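PDB 5CXW: penicillin-binding protein 1A from Mycobacterium tuberculosis, which polymerises lipid-linked precursors into glycan strands and cross-links their peptides to build the cell wall, this piece carrying the penicillin-sensitive transpeptidase domain. Local coordinates for residues 12-17 with 231-236; 54-59 with 330-335; 63-68 with 209-214; 222-227 with 258-263; 285-290 with 361-366. All coordinates share one frame; numbering follows the deposited sequence. Where two conformers were deposited one is given.

Interaction 1: residues 12-17 with 231-236; sequences TRELLE and HFVQKV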
# COMPACT_ATOMS: atom_id res chain seq x y z
N THR A 12 11.64 -10.82 16.13
CA THR A 12 12.41 -10.45 17.29
C THR A 12 12.03 -9.09 17.83
O THR A 12 11.80 -8.94 19.03
CB THR A 12 13.89 -10.43 16.99
OG1 THR A 12 14.28 -11.75 16.62
CG2 THR A 12 14.71 -10.00 18.21
N ARG A 13 11.92 -8.12 16.93
CA ARG A 13 11.55 -6.77 17.32
C ARG A 13 10.21 -6.81 18.03
O ARG A 13 10.03 -6.18 19.07
CB ARG A 13 11.47 -5.89 16.06
CG ARG A 13 11.44 -4.38 16.27
CD ARG A 13 10.80 -3.62 15.07
NE ARG A 13 9.39 -3.51 15.41
CZ ARG A 13 8.40 -4.37 15.09
NH1 ARG A 13 8.51 -5.43 14.24
NH2 ARG A 13 7.21 -4.11 15.63
N GLU A 14 9.26 -7.54 17.49
CA GLU A 14 7.90 -7.58 18.08
C GLU A 14 7.89 -8.31 19.46
O GLU A 14 7.19 -7.90 20.40
CB GLU A 14 6.96 -8.28 17.11
CG GLU A 14 5.51 -8.25 17.52
CD GLU A 14 4.62 -8.78 16.42
OE1 GLU A 14 4.79 -8.39 15.26
OE2 GLU A 14 3.72 -9.57 16.67
N LEU A 15 8.68 -9.39 19.56
CA LEU A 15 8.78 -10.12 20.83
C LEU A 15 9.38 -9.20 21.91
O LEU A 15 8.89 -9.20 23.03
CB LEU A 15 9.63 -11.40 20.68
CG LEU A 15 9.00 -12.48 19.83
CD1 LEU A 15 10.06 -13.51 19.43
CD2 LEU A 15 7.79 -13.10 20.50
N LEU A 16 10.41 -8.42 21.54
CA LEU A 16 11.02 -7.47 22.47
C LEU A 16 9.99 -6.49 23.05
O LEU A 16 10.00 -6.24 24.25
CB LEU A 16 12.20 -6.75 21.84
CG LEU A 16 13.59 -7.42 21.96
CD1 LEU A 16 13.59 -8.94 22.10
CD2 LEU A 16 14.62 -6.98 20.92
N GLU A 17 9.13 -5.95 22.19
CA GLU A 17 8.07 -5.06 22.65
C GLU A 17 7.08 -5.82 23.52
O GLU A 17 6.76 -5.38 24.63
CB GLU A 17 7.33 -4.40 21.49
CG GLU A 17 6.04 -3.72 21.93
CD GLU A 17 5.53 -2.72 20.92
OE1 GLU A 17 5.98 -2.77 19.75
OE2 GLU A 17 4.67 -1.88 21.28
N HIS A 231 1.02 -7.37 12.59
CA HIS A 231 1.86 -8.16 13.51
C HIS A 231 2.28 -9.43 12.87
O HIS A 231 1.60 -9.96 11.97
CB HIS A 231 1.08 -8.41 14.80
CG HIS A 231 -0.13 -9.21 14.59
ND1 HIS A 231 -1.29 -8.67 14.09
CD2 HIS A 231 -0.37 -10.54 14.74
CE1 HIS A 231 -2.20 -9.61 13.99
NE2 HIS A 231 -1.68 -10.75 14.39
N PHE A 232 3.41 -9.94 13.36
CA PHE A 232 4.10 -11.09 12.84
C PHE A 232 4.00 -12.33 13.78
O PHE A 232 4.27 -13.43 13.35
CB PHE A 232 5.61 -10.79 12.68
CG PHE A 232 5.95 -9.79 11.62
CD1 PHE A 232 5.84 -8.41 11.89
CD2 PHE A 232 6.37 -10.19 10.34
CE1 PHE A 232 6.12 -7.46 10.89
CE2 PHE A 232 6.66 -9.24 9.38
CZ PHE A 232 6.55 -7.89 9.66
N VAL A 233 3.64 -12.11 15.03
CA VAL A 233 3.63 -13.16 16.05
C VAL A 233 2.18 -13.57 16.31
O VAL A 233 1.33 -12.75 16.70
CB VAL A 233 4.28 -12.72 17.34
CG1 VAL A 233 4.07 -13.80 18.40
CG2 VAL A 233 5.79 -12.41 17.15
N GLN A 234 1.92 -14.86 16.08
CA GLN A 234 0.64 -15.51 16.31
C GLN A 234 0.55 -16.13 17.70
O GLN A 234 -0.49 -16.04 18.36
CB GLN A 234 0.41 -16.59 15.25
CG GLN A 234 -0.89 -17.37 15.35
CD GLN A 234 -2.10 -16.45 15.22
OE1 GLN A 234 -2.10 -15.46 14.45
NE2 GLN A 234 -3.13 -16.75 15.97
N LYS A 235 1.62 -16.76 18.15
CA LYS A 235 1.54 -17.49 19.44
C LYS A 235 2.94 -17.65 19.98
O LYS A 235 3.93 -17.70 19.22
CB LYS A 235 0.86 -18.84 19.23
CG LYS A 235 0.60 -19.61 20.52
CD LYS A 235 -0.27 -20.83 20.24
CE LYS A 235 -0.59 -21.64 21.47
NZ LYS A 235 -1.17 -22.96 21.09
N VAL A 236 3.05 -17.64 21.31
CA VAL A 236 4.36 -17.86 21.95
C VAL A 236 4.14 -18.82 23.12
O VAL A 236 3.24 -18.59 23.92
CB VAL A 236 4.93 -16.55 22.52
CG1 VAL A 236 6.31 -16.78 23.14
CG2 VAL A 236 5.05 -15.50 21.42
O HOH W 1 1.39 -10.30 17.99

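Interaction 2: residues 54-59 with 330-335; sequences DGQDPD and LVTASG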
# COMPACT_ATOMS: atom_id res chain seq x y z
N ASP A 54 14.24 -11.33 -12.60
CA ASP A 54 15.22 -12.13 -13.33
C ASP A 54 15.65 -11.42 -14.61
O ASP A 54 14.82 -10.92 -15.36
CB ASP A 54 14.69 -13.54 -13.64
CG ASP A 54 15.74 -14.45 -14.13
OD1 ASP A 54 16.84 -14.52 -13.55
OD2 ASP A 54 15.45 -15.16 -15.09
N GLY A 55 16.96 -11.30 -14.76
CA GLY A 55 17.56 -10.73 -15.94
C GLY A 55 17.51 -9.22 -15.94
O GLY A 55 17.84 -8.61 -16.98
N GLN A 56 17.02 -8.62 -14.84
CA GLN A 56 16.98 -7.18 -14.74
C GLN A 56 18.28 -6.66 -14.11
O GLN A 56 19.13 -7.42 -13.67
CB GLN A 56 15.75 -6.72 -13.93
CG GLN A 56 14.41 -7.19 -14.50
CD GLN A 56 14.07 -6.60 -15.85
OE1 GLN A 56 14.60 -5.63 -16.28
NE2 GLN A 56 13.13 -7.19 -16.51
N ASP A 57 18.41 -5.33 -14.10
CA ASP A 57 19.57 -4.66 -13.52
C ASP A 57 19.82 -5.27 -12.15
O ASP A 57 18.87 -5.42 -11.34
CB ASP A 57 19.29 -3.15 -13.42
CG ASP A 57 20.53 -2.33 -13.08
OD1 ASP A 57 21.27 -2.68 -12.14
OD2 ASP A 57 20.77 -1.35 -13.82
N PRO A 58 21.07 -5.67 -11.86
CA PRO A 58 21.29 -6.22 -10.53
C PRO A 58 21.09 -5.24 -9.35
O PRO A 58 20.95 -5.69 -8.26
CB PRO A 58 22.72 -6.75 -10.58
CG PRO A 58 23.36 -6.07 -11.75
CD PRO A 58 22.26 -5.78 -12.72
N ASP A 59 21.03 -3.94 -9.62
CA ASP A 59 20.68 -2.91 -8.63
C ASP A 59 19.15 -2.78 -8.36
O ASP A 59 18.73 -2.10 -7.43
CB ASP A 59 21.20 -1.53 -9.10
CG ASP A 59 22.73 -1.44 -9.15
OD1 ASP A 59 23.40 -2.23 -8.47
OD2 ASP A 59 23.25 -0.58 -9.91
N LEU A 330 14.42 4.15 -13.29
CA LEU A 330 14.04 2.78 -13.18
C LEU A 330 13.59 2.25 -14.54
O LEU A 330 12.58 2.70 -15.07
CB LEU A 330 12.94 2.68 -12.12
CG LEU A 330 12.44 1.32 -11.72
CD1 LEU A 330 13.49 0.48 -10.99
CD2 LEU A 330 11.17 1.45 -10.88
N VAL A 331 14.35 1.31 -15.10
CA VAL A 331 14.08 0.77 -16.44
C VAL A 331 14.30 -0.72 -16.49
O VAL A 331 15.03 -1.28 -15.67
CB VAL A 331 14.93 1.44 -17.56
CG1 VAL A 331 14.62 2.92 -17.69
CG2 VAL A 331 16.48 1.23 -17.33
N THR A 332 13.73 -1.36 -17.51
CA THR A 332 13.88 -2.81 -17.70
C THR A 332 15.22 -3.05 -18.38
O THR A 332 15.85 -2.12 -18.79
CB THR A 332 12.76 -3.40 -18.55
OG1 THR A 332 12.81 -2.90 -19.89
CG2 THR A 332 11.38 -2.99 -17.93
N ALA A 333 15.57 -4.32 -18.56
CA ALA A 333 16.82 -4.69 -19.25
C ALA A 333 16.83 -4.21 -20.72
O ALA A 333 17.91 -3.91 -21.25
CB ALA A 333 17.02 -6.20 -19.17
N SER A 334 15.64 -4.08 -21.32
CA SER A 334 15.45 -3.60 -22.67
C SER A 334 15.30 -2.08 -22.80
O SER A 334 15.04 -1.56 -23.88
CB SER A 334 14.23 -4.25 -23.28
OG SER A 334 13.08 -3.71 -22.68
N GLY A 335 15.51 -1.39 -21.71
CA GLY A 335 15.43 0.05 -21.67
C GLY A 335 14.10 0.70 -21.37
O GLY A 335 14.05 1.88 -21.34
O HOH W 2 16.61 -3.75 -15.64

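Interaction 3: residues 63-68 with 209-214; sequences AVVSID and TRVIDM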
# COMPACT_ATOMS: atom_id res chain seq x y z
N ALA A 63 10.02 -5.03 -2.86
CA ALA A 63 9.49 -5.38 -1.56
C ALA A 63 8.01 -5.72 -1.68
O ALA A 63 7.30 -5.07 -2.48
CB ALA A 63 9.69 -4.24 -0.59
N VAL A 64 7.57 -6.74 -0.92
CA VAL A 64 6.19 -7.22 -0.95
C VAL A 64 5.73 -7.48 0.48
O VAL A 64 6.41 -8.15 1.25
CB VAL A 64 6.07 -8.55 -1.70
CG1 VAL A 64 4.61 -8.98 -1.83
CG2 VAL A 64 6.69 -8.49 -3.09
N VAL A 65 4.60 -6.93 0.86
CA VAL A 65 3.97 -7.25 2.14
C VAL A 65 2.50 -7.56 1.93
O VAL A 65 1.80 -6.80 1.24
CB VAL A 65 4.09 -6.07 3.12
CG1 VAL A 65 3.46 -6.46 4.48
CG2 VAL A 65 5.55 -5.72 3.31
N SER A 66 2.04 -8.72 2.46
CA SER A 66 0.68 -9.11 2.39
C SER A 66 0.12 -9.24 3.80
O SER A 66 0.77 -9.94 4.66
CB SER A 66 0.56 -10.48 1.72
OG SER A 66 1.06 -10.45 0.37
N ILE A 67 -1.02 -8.60 4.04
CA ILE A 67 -1.67 -8.59 5.34
C ILE A 67 -3.11 -9.10 5.25
O ILE A 67 -3.85 -8.80 4.29
CB ILE A 67 -1.66 -7.15 5.89
CG1 ILE A 67 -0.21 -6.84 6.35
CG2 ILE A 67 -2.59 -6.98 7.08
CD1 ILE A 67 0.05 -5.42 6.70
N ASP A 68 -3.50 -9.91 6.24
CA ASP A 68 -4.86 -10.38 6.42
C ASP A 68 -5.75 -9.26 6.98
O ASP A 68 -5.58 -8.85 8.13
CB ASP A 68 -4.84 -11.58 7.36
CG ASP A 68 -6.19 -12.24 7.51
OD1 ASP A 68 -7.22 -11.68 7.10
OD2 ASP A 68 -6.16 -13.37 8.09
N THR A 209 6.80 6.65 3.04
CA THR A 209 5.96 5.70 3.69
C THR A 209 6.59 4.31 3.47
O THR A 209 7.35 4.10 2.52
CB THR A 209 4.58 5.74 3.00
OG1 THR A 209 4.05 7.05 3.17
CG2 THR A 209 3.53 4.73 3.53
N ARG A 210 6.28 3.35 4.33
CA ARG A 210 6.85 1.99 4.13
C ARG A 210 5.84 1.12 3.38
O ARG A 210 4.62 1.31 3.47
CB ARG A 210 7.13 1.33 5.47
CG ARG A 210 8.04 2.13 6.41
CD ARG A 210 8.15 1.48 7.79
NE ARG A 210 6.88 1.65 8.52
CZ ARG A 210 6.55 1.06 9.67
NH1 ARG A 210 7.40 0.30 10.31
NH2 ARG A 210 5.36 1.35 10.22
N VAL A 211 6.37 0.10 2.71
CA VAL A 211 5.55 -0.87 2.01
C VAL A 211 4.59 -1.53 3.02
O VAL A 211 3.40 -1.73 2.72
CB VAL A 211 6.45 -1.93 1.34
CG1 VAL A 211 5.66 -3.07 0.72
CG2 VAL A 211 7.32 -1.33 0.24
N ILE A 212 5.09 -1.87 4.24
CA ILE A 212 4.17 -2.43 5.23
C ILE A 212 3.03 -1.50 5.61
O ILE A 212 1.90 -1.97 5.77
CB ILE A 212 4.89 -2.99 6.50
CG1 ILE A 212 3.89 -3.64 7.46
CG2 ILE A 212 5.74 -1.91 7.21
CD1 ILE A 212 4.58 -4.72 8.32
N ASP A 213 3.28 -0.19 5.68
CA ASP A 213 2.23 0.79 5.99
C ASP A 213 1.16 0.76 4.90
O ASP A 213 -0.00 0.80 5.18
CB ASP A 213 2.80 2.24 6.02
CG ASP A 213 3.71 2.50 7.22
OD1 ASP A 213 3.29 2.21 8.36
OD2 ASP A 213 4.80 3.09 7.02
N MET A 214 1.59 0.70 3.65
CA MET A 214 0.62 0.71 2.53
C MET A 214 -0.26 -0.58 2.54
O MET A 214 -1.48 -0.50 2.39
CB MET A 214 1.31 0.86 1.18
CG MET A 214 1.95 2.23 0.96
SD MET A 214 0.77 3.59 0.99
CE MET A 214 -0.04 3.32 -0.57

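Interaction 4: residues 222-227 with 258-263; sequences AASGIY and IPKAVA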
# COMPACT_ATOMS: atom_id res chain seq x y z
N ALA A 222 -10.00 -2.87 2.93
CA ALA A 222 -10.49 -4.24 2.59
C ALA A 222 -11.43 -4.76 3.67
O ALA A 222 -12.37 -5.52 3.39
CB ALA A 222 -9.32 -5.18 2.41
N ALA A 223 -11.18 -4.31 4.90
CA ALA A 223 -12.03 -4.70 6.08
C ALA A 223 -13.18 -3.72 6.35
O ALA A 223 -13.69 -3.65 7.49
CB ALA A 223 -11.15 -4.86 7.29
N SER A 224 -13.57 -2.93 5.34
CA SER A 224 -14.71 -2.01 5.48
C SER A 224 -14.45 -0.99 6.57
O SER A 224 -15.36 -0.61 7.28
CB SER A 224 -16.03 -2.76 5.68
OG SER A 224 -16.42 -3.39 4.44
N GLY A 225 -13.17 -0.58 6.70
CA GLY A 225 -12.78 0.53 7.57
C GLY A 225 -12.27 0.13 8.93
O GLY A 225 -11.95 1.01 9.73
N ILE A 226 -12.16 -1.17 9.18
CA ILE A 226 -11.68 -1.69 10.48
C ILE A 226 -10.17 -1.94 10.36
O ILE A 226 -9.74 -2.65 9.47
CB ILE A 226 -12.42 -2.94 10.92
CG1 ILE A 226 -13.92 -2.64 11.08
CG2 ILE A 226 -11.80 -3.50 12.20
CD1 ILE A 226 -14.80 -3.82 11.42
N TYR A 227 -9.42 -1.27 11.26
CA TYR A 227 -8.00 -1.33 11.36
C TYR A 227 -7.58 -2.32 12.42
O TYR A 227 -8.18 -2.38 13.54
CB TYR A 227 -7.46 0.07 11.74
CG TYR A 227 -6.03 0.09 12.20
CD1 TYR A 227 -5.00 -0.06 11.30
CD2 TYR A 227 -5.71 0.16 13.55
CE1 TYR A 227 -3.67 -0.02 11.73
CE2 TYR A 227 -4.39 0.18 13.96
CZ TYR A 227 -3.39 0.10 13.05
OH TYR A 227 -2.09 0.07 13.58
N ILE A 258 -12.32 4.16 9.65
CA ILE A 258 -12.92 4.77 8.50
C ILE A 258 -14.36 4.22 8.43
O ILE A 258 -14.57 3.03 8.65
CB ILE A 258 -12.15 4.38 7.24
CG1 ILE A 258 -10.69 4.83 7.32
CG2 ILE A 258 -12.84 4.89 5.99
CD1 ILE A 258 -9.85 4.23 6.23
N PRO A 259 -15.35 5.07 8.16
CA PRO A 259 -16.70 4.50 8.13
C PRO A 259 -16.84 3.45 7.02
O PRO A 259 -16.23 3.56 5.94
CB PRO A 259 -17.62 5.71 7.87
CG PRO A 259 -16.76 6.92 8.26
CD PRO A 259 -15.34 6.54 8.08
N LYS A 260 -17.58 2.39 7.34
CA LYS A 260 -17.83 1.33 6.38
C LYS A 260 -18.28 1.87 5.03
O LYS A 260 -17.83 1.40 3.97
CB LYS A 260 -18.87 0.38 6.94
CG LYS A 260 -19.38 -0.67 5.92
CD LYS A 260 -20.19 -1.76 6.55
CE LYS A 260 -20.79 -2.75 5.55
NZ LYS A 260 -19.80 -3.42 4.70
N ALA A 261 -19.25 2.80 5.04
CA ALA A 261 -19.81 3.32 3.79
C ALA A 261 -18.71 4.01 2.96
O ALA A 261 -18.67 3.86 1.71
CB ALA A 261 -20.99 4.22 4.01
N VAL A 262 -17.81 4.71 3.64
CA VAL A 262 -16.70 5.34 2.98
C VAL A 262 -15.77 4.30 2.40
O VAL A 262 -15.39 4.37 1.19
CB VAL A 262 -15.95 6.30 3.95
CG1 VAL A 262 -14.62 6.72 3.36
CG2 VAL A 262 -16.80 7.48 4.25
N ALA A 263 -15.33 3.37 3.22
CA ALA A 263 -14.36 2.39 2.76
C ALA A 263 -14.91 1.60 1.55
O ALA A 263 -14.19 1.33 0.59
CB ALA A 263 -14.04 1.43 3.86

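Interaction 5: residues 285-290 with 361-366; sequences GRDSAA and NETFPK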
# COMPACT_ATOMS: atom_id res chain seq x y z
N GLY A 285 -11.31 -15.03 -12.51
CA GLY A 285 -12.37 -14.04 -12.30
C GLY A 285 -12.44 -13.43 -10.93
O GLY A 285 -13.47 -12.89 -10.52
N ARG A 286 -11.37 -13.55 -10.18
CA ARG A 286 -11.41 -13.04 -8.82
C ARG A 286 -11.39 -11.51 -8.82
O ARG A 286 -10.46 -10.92 -9.35
CB ARG A 286 -10.22 -13.60 -8.04
CG ARG A 286 -10.27 -13.31 -6.57
CD ARG A 286 -9.03 -13.78 -5.86
NE ARG A 286 -8.80 -15.22 -5.97
CZ ARG A 286 -9.30 -16.14 -5.12
NH1 ARG A 286 -10.07 -15.82 -4.10
NH2 ARG A 286 -8.96 -17.39 -5.28
N ASP A 287 -12.37 -10.88 -8.19
CA ASP A 287 -12.42 -9.41 -8.09
C ASP A 287 -11.29 -8.91 -7.18
O ASP A 287 -10.83 -9.59 -6.25
CB ASP A 287 -13.75 -8.90 -7.49
CG ASP A 287 -14.96 -9.18 -8.37
OD1 ASP A 287 -14.74 -9.58 -9.53
OD2 ASP A 287 -16.14 -9.07 -7.88
N SER A 288 -10.89 -7.66 -7.40
CA SER A 288 -9.90 -7.05 -6.55
C SER A 288 -10.10 -5.53 -6.57
O SER A 288 -10.87 -5.04 -7.37
CB SER A 288 -8.47 -7.34 -7.06
OG SER A 288 -8.25 -6.77 -8.34
N ALA A 289 -9.38 -4.83 -5.69
CA ALA A 289 -9.41 -3.39 -5.62
C ALA A 289 -7.96 -2.97 -5.53
O ALA A 289 -7.24 -3.44 -4.63
CB ALA A 289 -10.19 -2.97 -4.35
N ALA A 290 -7.48 -2.11 -6.42
CA ALA A 290 -6.07 -1.83 -6.52
C ALA A 290 -5.75 -0.43 -6.95
O ALA A 290 -6.65 0.30 -7.48
CB ALA A 290 -5.43 -2.85 -7.48
N ASN A 361 -13.79 -17.29 -4.68
CA ASN A 361 -13.77 -15.86 -5.02
C ASN A 361 -14.75 -15.09 -4.18
O ASN A 361 -15.95 -15.40 -4.18
CB ASN A 361 -14.11 -15.64 -6.50
CG ASN A 361 -13.03 -16.14 -7.43
OD1 ASN A 361 -11.89 -16.42 -7.02
ND2 ASN A 361 -13.37 -16.24 -8.71
N GLU A 362 -14.26 -14.04 -3.51
CA GLU A 362 -15.13 -13.15 -2.75
C GLU A 362 -15.56 -11.92 -3.54
O GLU A 362 -14.87 -11.46 -4.44
CB GLU A 362 -14.41 -12.65 -1.53
CG GLU A 362 -14.08 -13.74 -0.57
CD GLU A 362 -13.41 -13.22 0.68
OE1 GLU A 362 -12.23 -12.83 0.64
OE2 GLU A 362 -14.10 -13.19 1.73
N THR A 363 -16.74 -11.41 -3.21
CA THR A 363 -17.23 -10.16 -3.82
C THR A 363 -17.18 -9.10 -2.75
O THR A 363 -17.18 -9.39 -1.54
CB THR A 363 -18.65 -10.30 -4.34
OG1 THR A 363 -19.45 -10.81 -3.30
CG2 THR A 363 -18.70 -11.34 -5.43
N PHE A 364 -17.06 -7.86 -3.20
CA PHE A 364 -16.96 -6.76 -2.26
C PHE A 364 -18.34 -6.30 -1.75
O PHE A 364 -19.35 -6.48 -2.43
CB PHE A 364 -16.22 -5.62 -2.95
CG PHE A 364 -14.78 -5.90 -3.16
CD1 PHE A 364 -13.95 -5.95 -2.09
CD2 PHE A 364 -14.26 -6.01 -4.43
CE1 PHE A 364 -12.57 -6.17 -2.25
CE2 PHE A 364 -12.89 -6.24 -4.62
CZ PHE A 364 -12.03 -6.27 -3.53
N PRO A 365 -18.37 -5.69 -0.56
CA PRO A 365 -19.65 -5.23 -0.02
C PRO A 365 -20.26 -4.16 -0.89
O PRO A 365 -19.58 -3.30 -1.39
CB PRO A 365 -19.28 -4.71 1.39
CG PRO A 365 -17.91 -5.13 1.64
CD PRO A 365 -17.24 -5.46 0.36
N LYS A 366 -21.57 -4.22 -1.08
CA LYS A 366 -22.25 -3.23 -1.88
C LYS A 366 -22.14 -1.87 -1.18
O LYS A 366 -22.46 -1.72 -0.00
CB LYS A 366 -23.72 -3.60 -1.99
CG LYS A 366 -24.50 -2.66 -2.86
CD LYS A 366 -25.92 -3.22 -3.09
CE LYS A 366 -26.47 -2.73 -4.42
NZ LYS A 366 -27.18 -1.46 -4.20
O HOH W 3 -11.50 -13.29 -3.42
O HOH W 4 -12.07 -10.82 -4.10
O HOH W 5 -14.49 -12.31 -6.99
O HOH W 6 -16.98 -7.43 -5.96

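Interaction 1: residues 12-17 with 231-236
At the start of strand 233-237, the middle strand of a three-stranded antiparallel sheet, helix 2-19 presents Glu14 as a carboxylate clamp on the backbone N-H groups of Phe232 and Val233. The Glu14 chain is extended, with CG anti to its own backbone N (chi1 -173°), and lies alongside the Val233 side chain, pointing the opposite way. OE1 takes Phe232 N at 2.8 Å through its syn lone pair, in a nearly straight bond (165°). OE2 accepts Val233 N at 3.0 Å, but that donor stands well above the carboxylate plane. A water 2.8 Å away donates a hydrogen bond to OE2 and another to Val233 O, closing a small ring. Gripped by two backbone nitrogens and this water, the carboxylate is fixed in rotation. OE1 also lies in the plane of the Phe232 ring, at its edge, 3.5 Å from CD1. At the next helix residue the contact becomes apolar: Leu15 CD2 meets Val236 CG2 at 3.8 Å, and the Leu15 side chain crosses Val233 at about a right angle. The helix thus lies against this sheet, whose outer strands are 32-35 and 243-246, and Gln234 with Lys235 forms a classic beta bulge opposite Thr34.

Interaction 2: residues 54-59 with 330-335
Gln56 reaches from the loop after helix 39-53 to the backbone of Ala333, amide oxygen first. Its chi1 (-58°) sets CG anti to the carbonyl carbon and the chain bends at chi2; OE1 ends at the 330-335 loop and is the atom that does the touching. It accepts Ala333 N at 2.8 Å, yet the N-H points well off line (129°) and the bond is weak. The same oxygen is pressed against Thr332 CA at 3.2 Å. Ala333 answers with its methyl, whose CB is directed at the other loop and packs on Gly55 O at 3.4 Å, so side chain meets backbone in both directions between the loops, Gln56 on Ala333 and Ala333 on Gly55. A water also links the loops: it donates to Gln56 OE1 and to Val331 O, at 2.8 and 2.9 Å, and accepts from Asp57 N. OE1 therefore has a protein donor and a water donor, while Val331 O and Asp57 N are joined across the gap with no direct bond between them. Thr332 OG1 has its main partner outside, Ala336 N. The contact is small and lies at the surface of the molecule; the Val331 side chain is about 11 Å from the bound penicillin-derived ligand. It joins two tight loop structures: an Asx turn, in which Asp57 OD1 takes Asp59 N at 2.8 Å, and a type I beta turn running from Thr332 to Gly335.

Interaction 3: residues 63-68 with 209-214
Val65 and Val211 both set CG1 anti to the backbone N (chi1 -178° and 173°), which leaves each with two methyls spread toward the other segment. Val211 CG1 comes against Val65 CG2 at 3.7 Å, and Val211 CG2 against Ala63 CB at 3.8 Å, so this one residue straddles two inward-facing positions of the strand. Ile212, with CG1 anti to its own N (chi1 -176°), lays CG1 beside Val65 CG1 at 4.1 Å. Farther along the strand, Ile67 reaches over with CD1, 4.0 Å from Ile212 O. The contact is buried and carried by aliphatic side chains, with no hydrogen bond across it. It seats the first turn of helix 211-222 on strand 60-67 of the five-stranded antiparallel sheet, the helix-on-sheet core of the transpeptidase domain, which belongs to the beta-lactamase clan. Ala63, Val65 and Ile67 face the helix, whereas Val64 turns away toward Tyr78 and Thr317. Beside this apolar patch the helix start is pinned by charge. Arg210, at the N-cap position, grips Asp213 side-on: NE gives to OD2 and NH2 to OD1, both at 2.9 Å. Arg210 N also donates to OD2, at 3.1 Å. Asp213 OD1 has a further donor in Ala179 N, so the buried carboxylate is well supplied, and the arginine together with the helix N-terminus would be expected to favour its ionised form. Ile212 CG2 lies over one guanidinium face of Arg210, 3.9 Å above the plane and offset toward the rim.

Interaction 4: residues 222-227 with 258-263
The peptide plane linking Ser224 to Gly225 carries the methyl of Ala263 over one face, CB lying 3.6 Å from Gly225 N. Toward the carbonyl end, Ser224 O accepts a CA-H...O contact from Lys260 CA at 3.3 Å. The next carbonyl is met in its own plane: Ile258 N points at a lone pair of Gly225 O, 3.2 Å away, in a nearly straight bond (171°). Gly225, at positive phi, brings its CA against Ile258 O at 3.3 Å, a second CA-H...O contact, so the backbones touch with no side chain between them. Gln256 NE2 donates to both Ser224 O and Ile258 O. Ala223 to Ile226 form a type I' turn, and Ser224, also at positive phi, is the C-prime residue of the Schellman motif that ends helix 211-222 beside the N-terminus of helix 260-270. At the rim, Lys260 NZ gives Ser224 OG a weak bond of 3.4 Å. Both groups have a stronger partner in Asp264, which takes Lys260 in a salt bridge and Ser224 OG in a hydrogen bond. The chemistry implies a close junction made chiefly by backbone atoms and one methyl, with a small polar cluster around Asp264 closing its edge.

Interaction 5: residues 285-290 with 361-366
Glu362 O is held by two waters, which donate to it from 2.7 and 2.9 Å and bind in turn to Asp287 N and Asp287 O. Through them segment 361-366, in the loop after helix 343-356, runs beside the lead-in to strand 289-296, an edge strand of the five-stranded sheet, like a neighbouring strand with water in place of direct backbone bonds; the two directions differ by 35°. Of two more waters, one accepts from Arg286 NH1 and from Glu362 N, and another donates to Asp287 OD2 while accepting from Phe364 N. Ala290 is followed directly by a Lys-Thr-Gly sequence, probably the KTG motif of penicillin-binding transpeptidases. At the outer end Asn361 turns its amide oxygen onto the guanidinium of Arg286: OD1 sits over the centre of one face, 3.2 Å from CZ, with the amide and guanidinium planes 75° apart. No hydrogen bond results. The Arg286 N-H groups look elsewhere, NH2 bonding to Thr359 O, and Asn361 ND2 finds Gly284 O. The oxygen over the face would still be drawn to the positive charge. At the inner end the CB of Phe364 is directed at the strand, and chi1 (-71°) sets CG anti to the carbonyl carbon. The ring edge meets backbone, with Ser288 CA in the ring plane and CE2 3.5 Å from Ser288 C. Thr267 and Pro313 also touch this ring. Its tip, CZ, rests on the methyl of Ala289, 3.9 Å from CB.

In the fold
The five contacts are spread over the chain, from its centre to its surface. Interaction 3 lies near the middle, about 6 Å from the chain's centre, where helix 211-222 packs on strand 60-67; interaction 5 reaches the far edge of the same sheet, centres about 20 Å apart. Interaction 1 joins the N-terminal helix to a separate three-stranded sheet, yet touches interaction 3 where Phe232 packs on Ile212. Helix 211-222 leads into interaction 4, which meets interaction 5 through Pro365 against Ser224 and Lys260. Interactions 2 and 4 lie on opposite sides of the centre, their own centres about 38 Å apart. Segments of interactions 1 and 2 alternate (12-17, 54-59, 231-236, 330-335), bringing sequence-distant parts together.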